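Local coordinates for metallo-beta-lactamase (Simiduia agarivorans, PDB 6MFI), which is a B3 metallo-beta-lactamase that probably hydrolyses the ring of beta-lactam antibiotics at a two-zinc active site, at residues Ala66-Ile78 against Ile93-Ile105. Sequence-based numbering, arbitrary orientation.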
loop_
_atom_site.group_PDB
_atom_site.type_symbol
_atom_site.label_atom_id
_atom_site.label_comp_id
_atom_site.label_asym_id
_atom_site.label_seq_id
_atom_site.Cartn_x
_atom_site.Cartn_y
_atom_site.Cartn_z
ATOM N N ALA A 66 0.069 6.629 -1.442
ATOM C CA ALA A 66 1.508 6.456 -1.578
ATOM C C ALA A 66 2.152 6.999 -0.313
ATOM O O ALA A 66 1.884 8.138 0.079
ATOM C CB ALA A 66 2.052 7.177 -2.816
ATOM N N ILE A 67 2.985 6.185 0.330
ATOM C CA ILE A 67 3.525 6.493 1.649
ATOM C C ILE A 67 5.005 6.820 1.507
ATOM O O ILE A 67 5.789 5.991 1.026
ATOM C CB ILE A 67 3.307 5.332 2.630
ATOM C CG1 ILE A 67 1.833 4.923 2.648
ATOM C CG2 ILE A 67 3.775 5.718 4.024
ATOM C CD1 ILE A 67 0.887 6.059 2.975
ATOM N N LEU A 68 5.384 8.021 1.934
ATOM C CA LEU A 68 6.769 8.474 1.926
ATOM C C LEU A 68 7.302 8.491 3.352
ATOM O O LEU A 68 6.701 9.111 4.237
ATOM C CB LEU A 68 6.887 9.865 1.299
ATOM C CG LEU A 68 8.296 10.458 1.200
ATOM C CD1 LEU A 68 9.109 9.771 0.108
ATOM C CD2 LEU A 68 8.228 11.958 0.962
ATOM N N ILE A 69 8.424 7.812 3.569
ATOM C CA ILE A 69 9.070 7.737 4.875
ATOM C C ILE A 69 10.489 8.265 4.720
ATOM O O ILE A 69 11.303 7.666 4.006
ATOM C CB ILE A 69 9.069 6.305 5.430
ATOM C CG1 ILE A 69 7.635 5.784 5.536
ATOM C CG2 ILE A 69 9.755 6.260 6.787
ATOM C CD1 ILE A 69 7.513 4.294 5.342
ATOM N N THR A 70 10.783 9.376 5.388
ATOM C CA THR A 70 12.041 10.089 5.215
ATOM C C THR A 70 13.031 9.719 6.312
ATOM O O THR A 70 12.648 9.518 7.468
ATOM C CB THR A 70 11.810 11.601 5.219
ATOM O OG1 THR A 70 11.320 12.007 6.504
ATOM C CG2 THR A 70 10.796 11.983 4.154
ATOM N N GLY A 71 14.312 9.644 5.942
ATOM C CA GLY A 71 15.372 9.340 6.881
ATOM C C GLY A 71 16.607 10.169 6.590
ATOM O O GLY A 71 16.629 10.975 5.658
ATOM N N ASP A 72 17.639 9.956 7.408
ATOM C CA ASP A 72 18.878 10.711 7.272
ATOM C C ASP A 72 19.755 10.225 6.124
ATOM O O ASP A 72 20.697 10.931 5.747
ATOM C CB ASP A 72 19.682 10.663 8.575
ATOM C CG ASP A 72 19.710 9.281 9.198
ATOM O OD1 ASP A 72 19.150 9.118 10.301
ATOM O OD2 ASP A 72 20.291 8.361 8.586
ATOM N N ALA A 73 19.478 9.051 5.566
ATOM C CA ALA A 73 20.261 8.491 4.470
ATOM C C ALA A 73 19.359 8.102 3.310
ATOM O O ALA A 73 19.547 7.063 2.670
ATOM C CB ALA A 73 21.085 7.294 4.940
ATOM N N GLY A 74 18.368 8.931 3.019
ATOM C CA GLY A 74 17.427 8.671 1.951
ATOM C C GLY A 74 16.051 8.305 2.481
ATOM O O GLY A 74 15.838 8.091 3.675
ATOM N N HIS A 75 15.104 8.236 1.549
ATOM C CA HIS A 75 13.712 7.972 1.871
ATOM C C HIS A 75 13.265 6.649 1.261
ATOM O O HIS A 75 13.863 6.140 0.310
ATOM C CB HIS A 75 12.797 9.100 1.373
ATOM C CG HIS A 75 13.344 10.472 1.609
ATOM N ND1 HIS A 75 14.103 10.793 2.714
ATOM C CD2 HIS A 75 13.242 11.610 0.880
ATOM C CE1 HIS A 75 14.444 12.069 2.657
ATOM N NE2 HIS A 75 13.935 12.586 1.553
ATOM N N VAL A 76 12.196 6.100 1.832
ATOM C CA VAL A 76 11.523 4.920 1.306
ATOM C C VAL A 76 10.135 5.339 0.844
ATOM O O VAL A 76 9.439 6.087 1.541
ATOM C CB VAL A 76 11.438 3.793 2.355
ATOM C CG1 VAL A 76 10.735 2.577 1.776
ATOM C CG2 VAL A 76 12.828 3.425 2.852
ATOM N N LEU A 77 9.740 4.868 -0.335
ATOM C CA LEU A 77 8.449 5.209 -0.921
ATOM C C LEU A 77 7.705 3.924 -1.243
ATOM O O LEU A 77 8.213 3.083 -1.991
ATOM C CB LEU A 77 8.622 6.065 -2.178
ATOM C CG LEU A 77 7.346 6.424 -2.941
ATOM C CD1 LEU A 77 6.440 7.293 -2.086
ATOM C CD2 LEU A 77 7.688 7.122 -4.246
ATOM N N ILE A 78 6.510 3.771 -0.679
ATOM C CA ILE A 78 5.676 2.598 -0.908
ATOM C C ILE A 78 4.589 2.962 -1.907
ATOM O O ILE A 78 3.908 3.985 -1.750
ATOM C CB ILE A 78 5.066 2.077 0.404
ATOM C CG1 ILE A 78 6.105 2.097 1.525
ATOM C CG2 ILE A 78 4.513 0.671 0.211
ATOM C CD1 ILE A 78 5.509 1.955 2.908
ATOM N N ILE A 93 5.747 14.873 -3.600
ATOM C CA ILE A 93 7.040 14.802 -2.925
ATOM C C ILE A 93 7.759 16.142 -3.018
ATOM O O ILE A 93 8.383 16.600 -2.052
ATOM C CB ILE A 93 7.888 13.657 -3.513
ATOM C CG1 ILE A 93 7.234 12.305 -3.218
ATOM C CG2 ILE A 93 9.306 13.693 -2.960
ATOM C CD1 ILE A 93 7.948 11.130 -3.851
ATOM N N ALA A 94 7.674 16.797 -4.179
ATOM C CA ALA A 94 8.296 18.106 -4.337
ATOM C C ALA A 94 7.570 19.178 -3.534
ATOM O O ALA A 94 8.205 20.125 -3.054
ATOM C CB ALA A 94 8.345 18.489 -5.817
ATOM N N ARG A 95 6.250 19.049 -3.376
ATOM C CA ARG A 95 5.499 20.020 -2.584
ATOM C C ARG A 95 5.967 20.027 -1.135
ATOM O O ARG A 95 6.038 21.087 -0.501
ATOM C CB ARG A 95 4.003 19.721 -2.661
ATOM C CG ARG A 95 3.386 19.978 -4.022
ATOM C CD ARG A 95 1.908 19.620 -4.043
ATOM N NE ARG A 95 1.128 20.442 -3.123
ATOM C CZ ARG A 95 -0.187 20.619 -3.211
ATOM N NH1 ARG A 95 -0.872 20.031 -4.183
ATOM N NH2 ARG A 95 -0.818 21.383 -2.330
ATOM N N LEU A 96 6.289 18.852 -0.592
ATOM C CA LEU A 96 6.805 18.766 0.768
ATOM C C LEU A 96 8.245 19.246 0.880
ATOM O O LEU A 96 8.726 19.447 2.000
ATOM C CB LEU A 96 6.701 17.328 1.275
ATOM C CG LEU A 96 5.293 16.785 1.521
ATOM C CD1 LEU A 96 5.314 15.268 1.582
ATOM C CD2 LEU A 96 4.707 17.368 2.798
ATOM N N GLY A 97 8.937 19.437 -0.240
ATOM C CA GLY A 97 10.312 19.885 -0.224
ATOM C C GLY A 97 11.350 18.788 -0.251
ATOM O O GLY A 97 12.532 19.074 -0.020
ATOM N N PHE A 98 10.957 17.550 -0.527
ATOM C CA PHE A 98 11.876 16.424 -0.549
ATOM C C PHE A 98 12.351 16.149 -1.970
ATOM O O PHE A 98 11.608 16.321 -2.940
ATOM C CB PHE A 98 11.219 15.172 0.034
ATOM C CG PHE A 98 10.847 15.306 1.483
ATOM C CD1 PHE A 98 11.827 15.441 2.453
ATOM C CD2 PHE A 98 9.519 15.296 1.877
ATOM C CE1 PHE A 98 11.489 15.565 3.788
ATOM C CE2 PHE A 98 9.176 15.419 3.210
ATOM C CZ PHE A 98 10.162 15.554 4.167
ATOM N N SER A 99 13.606 15.722 -2.082
ATOM C CA SER A 99 14.202 15.422 -3.376
ATOM C C SER A 99 13.814 14.019 -3.823
ATOM O O SER A 99 13.875 13.068 -3.035
ATOM C CB SER A 99 15.722 15.554 -3.302
ATOM O OG SER A 99 16.340 14.991 -4.446
ATOM N N LEU A 100 13.413 13.889 -5.090
ATOM C CA LEU A 100 13.056 12.574 -5.613
ATOM C C LEU A 100 14.269 11.656 -5.674
ATOM O O LEU A 100 14.156 10.453 -5.416
ATOM C CB LEU A 100 12.416 12.711 -6.996
ATOM C CG LEU A 100 11.900 11.400 -7.594
ATOM C CD1 LEU A 100 10.696 10.892 -6.816
ATOM C CD2 LEU A 100 11.562 11.557 -9.069
ATOM N N SER A 101 15.439 12.206 -6.007
ATOM C CA SER A 101 16.657 11.407 -6.033
ATOM C C SER A 101 17.049 10.905 -4.649
ATOM O O SER A 101 17.821 9.945 -4.548
ATOM C CB SER A 101 17.806 12.213 -6.641
ATOM O OG SER A 101 18.002 13.426 -5.936
ATOM N N ASP A 102 16.542 11.532 -3.587
ATOM C CA ASP A 102 16.770 11.040 -2.235
ATOM C C ASP A 102 15.914 9.828 -1.898
ATOM O O ASP A 102 16.167 9.176 -0.879
ATOM C CB ASP A 102 16.516 12.154 -1.217
ATOM C CG ASP A 102 17.624 13.187 -1.198
ATOM O OD1 ASP A 102 18.727 12.882 -1.700
ATOM O OD2 ASP A 102 17.395 14.300 -0.681
ATOM N N VAL A 103 14.912 9.513 -2.715
ATOM C CA VAL A 103 14.161 8.272 -2.556
ATOM C C VAL A 103 15.062 7.127 -3.012
ATOM O O VAL A 103 15.341 6.985 -4.205
ATOM C CB VAL A 103 12.849 8.297 -3.347
ATOM C CG1 VAL A 103 12.078 7.004 -3.133
ATOM C CG2 VAL A 103 12.009 9.498 -2.942
ATOM N N LYS A 104 15.527 6.316 -2.062
ATOM C CA LYS A 104 16.481 5.257 -2.359
ATOM C C LYS A 104 15.850 3.877 -2.468
ATOM O O LYS A 104 16.465 2.982 -3.059
ATOM C CB LYS A 104 17.578 5.215 -1.287
ATOM C CG LYS A 104 18.234 6.557 -1.011
ATOM C CD LYS A 104 18.867 7.135 -2.265
ATOM C CE LYS A 104 19.539 8.469 -1.978
ATOM N NZ LYS A 104 20.119 9.078 -3.207
ATOM N N ILE A 105 14.653 3.678 -1.923
ATOM C CA ILE A 105 14.018 2.364 -1.890
ATOM C C ILE A 105 12.553 2.516 -2.270
ATOM O O ILE A 105 11.862 3.405 -1.763
ATOM C CB ILE A 105 14.153 1.701 -0.503
ATOM C CG1 ILE A 105 15.619 1.379 -0.206
ATOM C CG2 ILE A 105 13.305 0.442 -0.422
ATOM C CD1 ILE A 105 15.843 0.724 1.138
HETATM O O HOH W 1 15.218 14.891 0.254
#
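His75 pairs with Val103, and Val76 with Ile105, where strand 74-78 runs parallel to strand 103-107 in the beta-alpha-beta unit whose two strands are connected through helix 85-95. The one-residue shift between these pairs is a beta bulge at Lys104, opposite His75, whose O accepts Lys104 N in its carbonyl plane at 2.9 Å and, weakly, Ile105 N. On either side of the bulge, His75 N donates to Asp102 O at 2.8 Å, and Leu77 N reaches Ile105 O in a straight bond, 166° at the hydrogen. Gly74 has no side chain, so Lys104 CG can lie 3.7 Å from its CA.

On the helix side of the sheet, Leu68 and Leu77 pack on the helix end and on Val103. Leu68 CD2 presses on Phe98 CD2 at 3.7 Å, and Leu77 CD2 meets Ile93 CD1. Past the helix, Gly97 ends the last turn in a Schellman motif, and Phe98 lies against the hairpin with one face under Thr70 CG2, 3.7 Å from the ring centroid in a CH-pi contact; Tyr57 meets this ring edge-to-face. The same methyl sits over the centre of the His75 ring, so it fills the angle between two aromatic planes inclined at 77°. Chi1 of -42° sets the imidazole beside its own backbone N and over Asp102, whose CB lies off-centre beneath it. On the other face of the sheet, Val76 and Ile105 lie side by side, covered by Leu175 of strand 172-175.

One water joins His75 NE2 at 2.9 Å to Ser99 N, while ND1 receives a weak bond from Gly71 N. Held between the Thr70 methyl and Asp102 on opposite faces, the imidazole thus ties the hairpin through water to the loop leading into strand 103-107.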